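Local atomic coordinates of kallistatin (Homo sapiens, PDB entry 6F4V), a protein that inhibits tissue kallikrein as a serpin, forming a stable equimolar complex with the enzyme in which its own reactive site is cleaved and a small C-terminal fragment generated. Residues 95-101 with 120-126; 41-45 with 112-117; 14-18 with 244-249. All coordinates share one frame. Residue numbers count along the deposited sequence, not the author numbering.

Contact 1: 95-101 with 120-126; sequences SALFLSH and KLFHTNF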
loop_
_atom_site.group_PDB
_atom_site.type_symbol
_atom_site.label_atom_id
_atom_site.label_comp_id
_atom_site.label_asym_id
_atom_site.label_seq_id
_atom_site.Cartn_x
_atom_site.Cartn_y
_atom_site.Cartn_z
ATOM N N SER A 95 -14.399 -0.146 1.269
ATOM C CA SER A 95 -14.362 0.306 2.646
ATOM C C SER A 95 -15.571 -0.237 3.364
ATOM O O SER A 95 -16.596 -0.494 2.739
ATOM C CB SER A 95 -14.423 1.832 2.683
ATOM O OG SER A 95 -13.233 2.391 2.115
ATOM N N ALA A 96 -15.484 -0.289 4.684
ATOM C CA ALA A 96 -16.596 -0.714 5.498
ATOM C C ALA A 96 -16.456 -0.161 6.910
ATOM O O ALA A 96 -15.332 0.092 7.398
ATOM C CB ALA A 96 -16.665 -2.235 5.520
ATOM N N LEU A 97 -17.609 0.035 7.552
ATOM C CA LEU A 97 -17.657 0.354 8.935
ATOM C C LEU A 97 -18.445 -0.765 9.625
ATOM O O LEU A 97 -19.569 -1.101 9.220
ATOM C CB LEU A 97 -18.394 1.675 9.159
ATOM C CG LEU A 97 -17.838 2.940 8.503
ATOM C CD1 LEU A 97 -18.792 4.088 8.788
ATOM C CD2 LEU A 97 -16.448 3.240 9.026
ATOM N N PHE A 98 -17.847 -1.314 10.661
ATOM C CA PHE A 98 -18.500 -2.254 11.545
ATOM C C PHE A 98 -18.955 -1.457 12.761
ATOM O O PHE A 98 -18.135 -0.961 13.513
ATOM C CB PHE A 98 -17.546 -3.400 11.866
ATOM C CG PHE A 98 -17.252 -4.240 10.676
ATOM C CD1 PHE A 98 -16.246 -3.883 9.788
ATOM C CD2 PHE A 98 -18.011 -5.379 10.408
ATOM C CE1 PHE A 98 -15.989 -4.653 8.668
ATOM C CE2 PHE A 98 -17.764 -6.145 9.280
ATOM C CZ PHE A 98 -16.748 -5.786 8.412
ATOM N N LEU A 99 -20.274 -1.304 12.902
ATOM C CA LEU A 99 -20.890 -0.391 13.856
ATOM C C LEU A 99 -21.504 -1.152 15.022
ATOM O O LEU A 99 -22.163 -2.155 14.808
ATOM C CB LEU A 99 -22.003 0.371 13.154
ATOM C CG LEU A 99 -21.620 1.190 11.924
ATOM C CD1 LEU A 99 -22.865 1.798 11.305
ATOM C CD2 LEU A 99 -20.612 2.266 12.285
ATOM N N SER A 100 -21.307 -0.665 16.239
ATOM C CA SER A 100 -21.934 -1.271 17.417
ATOM C C SER A 100 -23.460 -1.303 17.221
ATOM O O SER A 100 -24.045 -0.290 16.852
ATOM C CB SER A 100 -21.582 -0.477 18.684
ATOM O OG SER A 100 -22.199 -1.042 19.841
ATOM N N HIS A 101 -24.079 -2.471 17.419
ATOM C CA HIS A 101 -25.551 -2.591 17.469
ATOM C C HIS A 101 -26.239 -1.580 18.407
ATOM O O HIS A 101 -27.370 -1.204 18.149
ATOM C CB HIS A 101 -25.992 -4.013 17.896
ATOM C CG HIS A 101 -26.168 -4.973 16.756
ATOM N ND1 HIS A 101 -25.568 -6.216 16.730
ATOM C CD2 HIS A 101 -26.902 -4.886 15.618
ATOM C CE1 HIS A 101 -25.907 -6.846 15.617
ATOM N NE2 HIS A 101 -26.712 -6.058 14.921
ATOM N N LYS A 120 -19.478 0.220 3.069
ATOM C CA LYS A 120 -20.568 -0.676 3.429
ATOM C C LYS A 120 -20.729 -0.636 4.940
ATOM O O LYS A 120 -19.742 -0.704 5.655
ATOM C CB LYS A 120 -20.240 -2.105 3.012
ATOM C CG LYS A 120 -20.251 -2.372 1.516
ATOM C CD LYS A 120 -19.944 -3.853 1.274
ATOM C CE LYS A 120 -20.446 -4.375 -0.072
ATOM N NZ LYS A 120 -19.452 -4.137 -1.153
ATOM N N LEU A 121 -21.965 -0.561 5.434
ATOM C CA LEU A 121 -22.201 -0.558 6.873
ATOM C C LEU A 121 -22.630 -1.942 7.351
ATOM O O LEU A 121 -23.524 -2.551 6.770
ATOM C CB LEU A 121 -23.272 0.458 7.242
ATOM C CG LEU A 121 -23.078 1.879 6.719
ATOM C CD1 LEU A 121 -24.184 2.769 7.275
ATOM C CD2 LEU A 121 -21.697 2.432 7.041
ATOM N N PHE A 122 -21.975 -2.433 8.386
ATOM C CA PHE A 122 -22.351 -3.665 9.037
ATOM C C PHE A 122 -22.597 -3.368 10.499
ATOM O O PHE A 122 -21.934 -2.499 11.090
ATOM C CB PHE A 122 -21.245 -4.696 8.918
ATOM C CG PHE A 122 -20.930 -5.086 7.515
ATOM C CD1 PHE A 122 -21.715 -6.028 6.846
ATOM C CD2 PHE A 122 -19.846 -4.519 6.850
ATOM C CE1 PHE A 122 -21.417 -6.396 5.529
ATOM C CE2 PHE A 122 -19.547 -4.876 5.545
ATOM C CZ PHE A 122 -20.334 -5.814 4.879
ATOM N N HIS A 123 -23.543 -4.086 11.091
ATOM C CA HIS A 123 -23.769 -3.976 12.519
ATOM C C HIS A 123 -23.219 -5.230 13.209
ATOM O O HIS A 123 -23.250 -6.319 12.638
ATOM C CB HIS A 123 -25.248 -3.679 12.781
ATOM C CG HIS A 123 -25.657 -2.317 12.314
ATOM N ND1 HIS A 123 -25.610 -1.206 13.132
ATOM C CD2 HIS A 123 -26.048 -1.871 11.096
ATOM C CE1 HIS A 123 -26.002 -0.142 12.449
ATOM N NE2 HIS A 123 -26.263 -0.518 11.209
ATOM N N THR A 124 -22.611 -5.049 14.377
ATOM C CA THR A 124 -22.048 -6.165 15.131
ATOM C C THR A 124 -22.112 -5.903 16.633
ATOM O O THR A 124 -22.230 -4.756 17.084
ATOM C CB THR A 124 -20.592 -6.484 14.693
ATOM O OG1 THR A 124 -20.118 -7.676 15.351
ATOM C CG2 THR A 124 -19.655 -5.319 15.000
ATOM N N ASN A 125 -22.037 -6.987 17.394
ATOM C CA ASN A 125 -22.043 -6.920 18.852
ATOM C C ASN A 125 -20.609 -7.007 19.343
ATOM O O ASN A 125 -20.017 -8.085 19.365
ATOM C CB ASN A 125 -22.898 -8.063 19.423
ATOM C CG ASN A 125 -22.882 -8.114 20.929
ATOM O OD1 ASN A 125 -22.534 -7.140 21.601
ATOM N ND2 ASN A 125 -23.279 -9.263 21.481
ATOM N N PHE A 126 -20.049 -5.870 19.757
ATOM C CA PHE A 126 -18.652 -5.841 20.229
ATOM C C PHE A 126 -18.407 -6.517 21.593
ATOM O O PHE A 126 -17.251 -6.718 21.978
ATOM C CB PHE A 126 -18.093 -4.409 20.185
ATOM C CG PHE A 126 -17.772 -3.922 18.773
ATOM C CD1 PHE A 126 -16.632 -4.362 18.114
ATOM C CD2 PHE A 126 -18.608 -3.024 18.112
ATOM C CE1 PHE A 126 -16.340 -3.917 16.823
ATOM C CE2 PHE A 126 -18.313 -2.573 16.826
ATOM C CZ PHE A 126 -17.178 -3.034 16.184
HETATM O O HOH W 1 -21.875 -3.476 20.312
#

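Contact 2: 41-45 with 112-117; sequences AMLSL and DTMAVY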
loop_
_atom_site.group_PDB
_atom_site.type_symbol
_atom_site.label_atom_id
_atom_site.label_comp_id
_atom_site.label_asym_id
_atom_site.label_seq_id
_atom_site.Cartn_x
_atom_site.Cartn_y
_atom_site.Cartn_z
ATOM N N ALA A 41 -8.062 9.028 5.719
ATOM C CA ALA A 41 -8.873 10.124 5.194
ATOM C C ALA A 41 -10.370 9.887 5.479
ATOM O O ALA A 41 -11.092 10.806 5.944
ATOM C CB ALA A 41 -8.617 10.311 3.719
ATOM N N MET A 42 -10.817 8.654 5.311
ATOM C CA MET A 42 -12.197 8.328 5.677
ATOM C C MET A 42 -12.494 8.553 7.178
ATOM O O MET A 42 -13.518 9.161 7.523
ATOM C CB MET A 42 -12.522 6.896 5.281
ATOM C CG MET A 42 -13.987 6.533 5.518
ATOM S SD MET A 42 -14.350 4.908 4.824
ATOM C CE MET A 42 -13.643 3.834 5.948
ATOM N N LEU A 43 -11.603 8.059 8.040
ATOM C CA LEU A 43 -11.692 8.273 9.483
ATOM C C LEU A 43 -11.836 9.745 9.840
ATOM O O LEU A 43 -12.622 10.083 10.755
ATOM C CB LEU A 43 -10.453 7.701 10.185
ATOM C CG LEU A 43 -10.364 7.909 11.697
ATOM C CD1 LEU A 43 -11.438 7.137 12.425
ATOM C CD2 LEU A 43 -8.997 7.487 12.172
ATOM N N SER A 44 -11.090 10.608 9.132
ATOM C CA SER A 44 -11.087 12.025 9.406
ATOM C C SER A 44 -12.441 12.656 9.222
ATOM O O SER A 44 -12.668 13.711 9.785
ATOM C CB SER A 44 -10.048 12.806 8.585
ATOM O OG SER A 44 -10.472 13.052 7.253
ATOM N N LEU A 45 -13.316 12.077 8.410
ATOM C CA LEU A 45 -14.714 12.586 8.317
ATOM C C LEU A 45 -15.430 12.604 9.660
ATOM O O LEU A 45 -16.334 13.411 9.836
ATOM C CB LEU A 45 -15.557 11.731 7.365
ATOM C CG LEU A 45 -15.171 11.797 5.893
ATOM C CD1 LEU A 45 -15.783 10.618 5.168
ATOM C CD2 LEU A 45 -15.593 13.119 5.279
ATOM N N ASP A 112 -21.527 10.659 4.721
ATOM C CA ASP A 112 -20.249 11.069 4.098
ATOM C C ASP A 112 -19.377 9.854 3.741
ATOM O O ASP A 112 -18.829 9.790 2.632
ATOM C CB ASP A 112 -19.438 12.015 5.011
ATOM C CG ASP A 112 -20.052 13.424 5.168
ATOM O OD1 ASP A 112 -21.000 13.791 4.469
ATOM O OD2 ASP A 112 -19.543 14.174 6.034
ATOM N N THR A 113 -19.256 8.876 4.649
ATOM C CA THR A 113 -18.431 7.696 4.344
ATOM C C THR A 113 -19.000 6.866 3.187
ATOM O O THR A 113 -18.251 6.316 2.365
ATOM C CB THR A 113 -18.196 6.756 5.545
ATOM O OG1 THR A 113 -19.443 6.207 6.001
ATOM C CG2 THR A 113 -17.484 7.492 6.672
ATOM N N MET A 114 -20.322 6.766 3.130
ATOM C CA MET A 114 -20.966 6.073 2.021
ATOM C C MET A 114 -20.826 6.865 0.711
ATOM O O MET A 114 -20.494 6.298 -0.306
ATOM C CB MET A 114 -22.440 5.814 2.345
ATOM C CG MET A 114 -22.624 4.670 3.323
ATOM S SD MET A 114 -24.359 4.362 3.755
ATOM C CE MET A 114 -24.582 5.560 5.040
ATOM N N ALA A 115 -21.076 8.169 0.750
ATOM C CA ALA A 115 -20.997 9.011 -0.457
ATOM C C ALA A 115 -19.569 9.047 -1.044
ATOM O O ALA A 115 -19.385 8.869 -2.245
ATOM C CB ALA A 115 -21.494 10.416 -0.143
ATOM N N VAL A 116 -18.555 9.228 -0.193
ATOM C CA VAL A 116 -17.185 9.431 -0.690
ATOM C C VAL A 116 -16.409 8.133 -0.836
ATOM O O VAL A 116 -15.704 7.939 -1.830
ATOM C CB VAL A 116 -16.416 10.428 0.216
ATOM C CG1 VAL A 116 -14.967 10.594 -0.210
ATOM C CG2 VAL A 116 -17.093 11.777 0.163
ATOM N N TYR A 117 -16.483 7.261 0.168
ATOM C CA TYR A 117 -15.640 6.083 0.196
ATOM C C TYR A 117 -16.417 4.813 -0.154
ATOM O O TYR A 117 -15.861 3.733 -0.100
ATOM C CB TYR A 117 -14.901 5.978 1.560
ATOM C CG TYR A 117 -13.963 7.161 1.745
ATOM C CD1 TYR A 117 -14.390 8.336 2.347
ATOM C CD2 TYR A 117 -12.669 7.121 1.244
ATOM C CE1 TYR A 117 -13.551 9.438 2.477
ATOM C CE2 TYR A 117 -11.820 8.209 1.364
ATOM C CZ TYR A 117 -12.259 9.367 1.959
ATOM O OH TYR A 117 -11.421 10.445 2.020
HETATM O O HOH W 2 -18.940 13.528 8.912
#

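Contact 3: 14-18 with 244-249; sequences FRFYY and EEVLTP. With EDO (1,2-ethanediol), chain F.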
loop_
_atom_site.group_PDB
_atom_site.type_symbol
_atom_site.label_atom_id
_atom_site.label_comp_id
_atom_site.label_asym_id
_atom_site.label_seq_id
_atom_site.Cartn_x
_atom_site.Cartn_y
_atom_site.Cartn_z
ATOM N N PHE A 14 6.202 7.353 0.678
ATOM C CA PHE A 14 7.645 7.312 0.865
ATOM C C PHE A 14 8.114 7.662 2.288
ATOM O O PHE A 14 9.129 7.138 2.736
ATOM C CB PHE A 14 8.361 8.089 -0.235
ATOM C CG PHE A 14 8.242 7.407 -1.586
ATOM C CD1 PHE A 14 8.951 6.238 -1.849
ATOM C CD2 PHE A 14 7.377 7.886 -2.564
ATOM C CE1 PHE A 14 8.817 5.567 -3.067
ATOM C CE2 PHE A 14 7.229 7.203 -3.784
ATOM C CZ PHE A 14 7.962 6.062 -4.039
ATOM N N ARG A 15 7.348 8.479 3.003
ATOM C CA ARG A 15 7.611 8.726 4.430
ATOM C C ARG A 15 7.409 7.453 5.245
ATOM O O ARG A 15 8.238 7.133 6.127
ATOM C CB ARG A 15 6.748 9.868 4.983
ATOM C CG ARG A 15 7.304 11.270 4.685
ATOM C CD ARG A 15 6.620 12.342 5.518
ATOM N NE ARG A 15 5.259 12.526 5.081
ATOM C CZ ARG A 15 4.145 12.327 5.788
ATOM N NH1 ARG A 15 4.144 11.984 7.073
ATOM N NH2 ARG A 15 2.985 12.525 5.171
ATOM N N PHE A 16 6.316 6.721 4.961
ATOM C CA PHE A 16 6.027 5.485 5.675
ATOM C C PHE A 16 7.126 4.456 5.404
ATOM O O PHE A 16 7.650 3.831 6.331
ATOM C CB PHE A 16 4.644 4.933 5.318
ATOM C CG PHE A 16 4.196 3.795 6.187
ATOM C CD1 PHE A 16 4.563 2.475 5.896
ATOM C CD2 PHE A 16 3.379 4.018 7.266
ATOM C CE1 PHE A 16 4.162 1.428 6.695
ATOM C CE2 PHE A 16 2.954 2.961 8.073
ATOM C CZ PHE A 16 3.340 1.658 7.783
ATOM N N TYR A 17 7.461 4.280 4.138
ATOM C CA TYR A 17 8.528 3.343 3.732
ATOM C C TYR A 17 9.815 3.686 4.491
ATOM O O TYR A 17 10.494 2.816 5.054
ATOM C CB TYR A 17 8.754 3.355 2.213
ATOM C CG TYR A 17 9.823 2.367 1.862
ATOM C CD1 TYR A 17 9.534 1.040 1.707
ATOM C CD2 TYR A 17 11.158 2.746 1.873
ATOM C CE1 TYR A 17 10.546 0.102 1.497
ATOM C CE2 TYR A 17 12.194 1.827 1.711
ATOM C CZ TYR A 17 11.891 0.507 1.512
ATOM O OH TYR A 17 12.940 -0.411 1.371
ATOM N N TYR A 18 10.188 4.946 4.441
ATOM C CA TYR A 18 11.468 5.355 5.035
ATOM C C TYR A 18 11.539 5.015 6.529
ATOM O O TYR A 18 12.564 4.547 7.014
ATOM C CB TYR A 18 11.712 6.826 4.837
ATOM C CG TYR A 18 13.088 7.249 5.320
ATOM C CD1 TYR A 18 14.196 7.135 4.477
ATOM C CD2 TYR A 18 13.282 7.748 6.604
ATOM C CE1 TYR A 18 15.460 7.530 4.901
ATOM C CE2 TYR A 18 14.556 8.150 7.041
ATOM C CZ TYR A 18 15.633 8.041 6.175
ATOM O OH TYR A 18 16.919 8.417 6.549
ATOM N N GLU A 244 17.646 3.927 -0.493
ATOM C CA GLU A 244 16.542 4.259 0.417
ATOM C C GLU A 244 16.597 5.720 0.885
ATOM O O GLU A 244 15.547 6.369 1.025
ATOM C CB GLU A 244 16.519 3.287 1.600
ATOM C CG GLU A 244 16.084 1.880 1.207
ATOM C CD GLU A 244 16.051 0.902 2.374
ATOM O OE1 GLU A 244 16.846 1.060 3.311
ATOM O OE2 GLU A 244 15.255 -0.049 2.368
ATOM N N GLU A 245 17.817 6.260 1.071
ATOM C CA GLU A 245 18.004 7.662 1.509
ATOM C C GLU A 245 17.496 8.661 0.501
ATOM O O GLU A 245 17.193 9.768 0.876
ATOM C CB GLU A 245 19.461 8.027 1.790
ATOM C CG GLU A 245 20.087 7.309 2.958
ATOM C CD GLU A 245 19.623 7.750 4.326
ATOM O OE1 GLU A 245 18.720 8.608 4.512
ATOM O OE2 GLU A 245 20.234 7.188 5.256
ATOM N N VAL A 246 17.387 8.269 -0.766
ATOM C CA VAL A 246 16.921 9.167 -1.811
ATOM C C VAL A 246 15.589 8.717 -2.436
ATOM O O VAL A 246 15.181 9.264 -3.476
ATOM C CB VAL A 246 18.010 9.373 -2.907
ATOM C CG1 VAL A 246 19.251 10.046 -2.305
ATOM C CG2 VAL A 246 18.370 8.083 -3.625
ATOM N N LEU A 247 14.918 7.734 -1.818
ATOM C CA LEU A 247 13.675 7.209 -2.383
ATOM C C LEU A 247 12.497 8.158 -2.030
ATOM O O LEU A 247 11.921 8.096 -0.921
ATOM C CB LEU A 247 13.441 5.804 -1.879
ATOM C CG LEU A 247 12.383 5.020 -2.635
ATOM C CD1 LEU A 247 12.821 4.616 -4.034
ATOM C CD2 LEU A 247 12.008 3.793 -1.822
ATOM N N THR A 248 12.186 9.054 -2.967
ATOM C CA THR A 248 11.196 10.092 -2.776
ATOM C C THR A 248 10.254 10.114 -3.972
ATOM O O THR A 248 10.566 9.562 -5.018
ATOM C CB THR A 248 11.866 11.486 -2.739
ATOM O OG1 THR A 248 12.563 11.682 -3.981
ATOM C CG2 THR A 248 12.837 11.605 -1.572
ATOM N N PRO A 249 9.119 10.808 -3.844
ATOM C CA PRO A 249 8.267 10.986 -5.042
ATOM C C PRO A 249 9.011 11.627 -6.201
ATOM O O PRO A 249 8.853 11.183 -7.340
ATOM C CB PRO A 249 7.145 11.899 -4.548
ATOM C CG PRO A 249 7.090 11.645 -3.098
ATOM C CD PRO A 249 8.525 11.440 -2.664
HETATM C C1 EDO F . 14.360 10.059 2.693
HETATM O O1 EDO F . 14.469 11.412 2.254
HETATM C C2 EDO F . 13.585 9.265 1.650
HETATM O O2 EDO F . 12.186 9.455 1.859
HETATM O O HOH W 3 11.226 6.250 1.074
#

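Contact 1: 95-101 with 120-126
A parallel strand pair at the edge of the large serpin beta-sheet illustrates how an inner strand bonds along both edges and the outermost strand along one. Strands 95-100 and 120-124 flank helix 107-117 in a beta-alpha-beta unit, so they run the same way, their local axes 30° apart and 4.5 Å at closest approach. As in any parallel ladder, alternate residues of each strand serve the partner. K120 N donates to S95 O (3.0 Å), L97 N to K120 O (2.9 Å), F122 N to L97 O (2.9 Å), L99 N to F122 O (2.7 Å), T124 N to L99 O (3.0 Å) and H101 N to T124 O (3.0 Å). The intervening A96, F98 and S100 turn their backbone polar groups to strand 159-172, pairing with V164, V162 and L160, whereas the backbone N and O of L121 and H123 point away from strand 95-100.

Side chains sort by face. A96, F98 and F122 lie together: the F98 and F122 rings are nearly parallel (15°) but slid apart, centroids 5.0 Å away, and helix 129-143 covers them, with H139 edge-to-face on F122. On the other face, L97 CD1 meets L121 CD2 at 3.8 Å beneath helix 107-117, while L99 CD1 approaches H123 CE1 at 3.9 Å.

Beyond the ladder, the edge of the F126 ring abuts the backbone of F98, L99 and S100. T124 OG1 is satisfied by T132 OG1. A water closes the strand ends, lying 2.5 Å from S100 OG and accepting from F126 N at 3.1 Å.

Contact 2: 41-45 with 112-117
Segment 41-45, which lies on helix 33-44, and segment 112-117 of helix 107-117 approach most closely where the CA atoms of M42 and T113 stand 6.4 Å apart, with L45 and D112 following at 7.1 Å. Within 112-117 the backbone keeps i to i+4 bonding, V116 N to D112 O at 2.9 Å and Y117 N to T113 O at 3.0 Å. In 41-45, L45 N bonds M42 O at 3.1 Å, and S44 OG turns back onto A41 O at 2.7 Å.

A41, M42 and L45 all meet the Y117 side chain. M42 lies over one face of its ring, CB only 3.7 Å from the centroid and 10° off the normal, a CH-pi contact; the extended t,t start of the methionine then carries SD past the ring to a Met-aromatic position, oblique at 4.7 Å from the centroid and 3.5 Å from Y117 CB. This is helix-on-helix packing of the serpin fold, joining helices 33-44 and 107-117 above the large sheet, where S95 of strand 89-100 touches both M42 and Y117. L45 points at the other helix, and its CD1 fits among Y117 CE1 at the ring edge (3.7 Å), T113 CG2 (3.9 Å) and D112 CB (3.9 Å). A41 CB sits 3.3 Å from Y117 OH, a hydroxyl hydrogen-bonded to H72 of helix 68-83. Toward the periphery a single water donates to both L45 O (2.8 Å) and D112 OD2 (3.0 Å).

Contact 3: 14-18 with 244-249
Different rotamers let F14, Y17 and Y18 of helix 6-23 meet the 244-249 segment in different ways. F14, in the m rotamer, lays its ring against the chain at 247-249: T248 C lies over one face, F14 CE1 is 3.6 Å from L247 CG, and F14 CD2 is 3.7 Å from P249 CD. Both tyrosines adopt t instead, which sends their hydroxyls to two successive glutamates. Y17 OH donates to E244 OE2 at a short 2.5 Å, and Y18 OH to E245 OE1 at 2.7 Å. E244 reaches its tyrosine with a stretched m,t chain. E245, whose CA-to-CB bond points away, folds back through m,m to bring its carboxylate to Y18. R241 makes salt bridges with both glutamates, and E244 OE2 has a further one to a basic side chain of the other chain of the assembly, probably the C-terminal fragment of the cleaved inhibitor.

L247 (t,p) packs on both F14 and Y17, its CD2 3.9 Å from Y17 CD2. A water donates to F14 O and L247 O, 2.8 Å from each, and a 1,2-ethanediol, probably from the crystallisation liquor, donates through O2 to L247 O at 3.1 Å.

E244 to L247 form a type I turn, closed by L247 N to E244 O at 3.2 Å. T248, with chi1 p, then N-caps helix 249-258 by bonding M251 N through OG1. The link between helices 240-244 and 249-258 packs on helix 6-23 as part of the serpin scaffold; the capped helix contributes R254 and L258 to the glycan pocket.

How the contacts relate
The three contacts show how chemistry follows position in a serpin. Contact 1 is backbone-driven, at the margin of the large sheet, partly buried, with K120 and H123 of the outer strand exposed; contact 2 is buried, held mainly by apolar and aromatic side chains; contact 3 is partly buried and mixes apolar packing with tyrosine-glutamate hydrogen bonds. Contacts 1 and 2 share one unit: helix 107-117 links the two strands of contact 1, and L97 CD1 meets T113 OG1 at 3.6 Å while S95 CB meets M42 SD at 3.7 Å. Contact 3 uses other helices and lies across the chain's centre from contact 1, about 35 Å between centres, yet the chain between its two segments contains both other contacts.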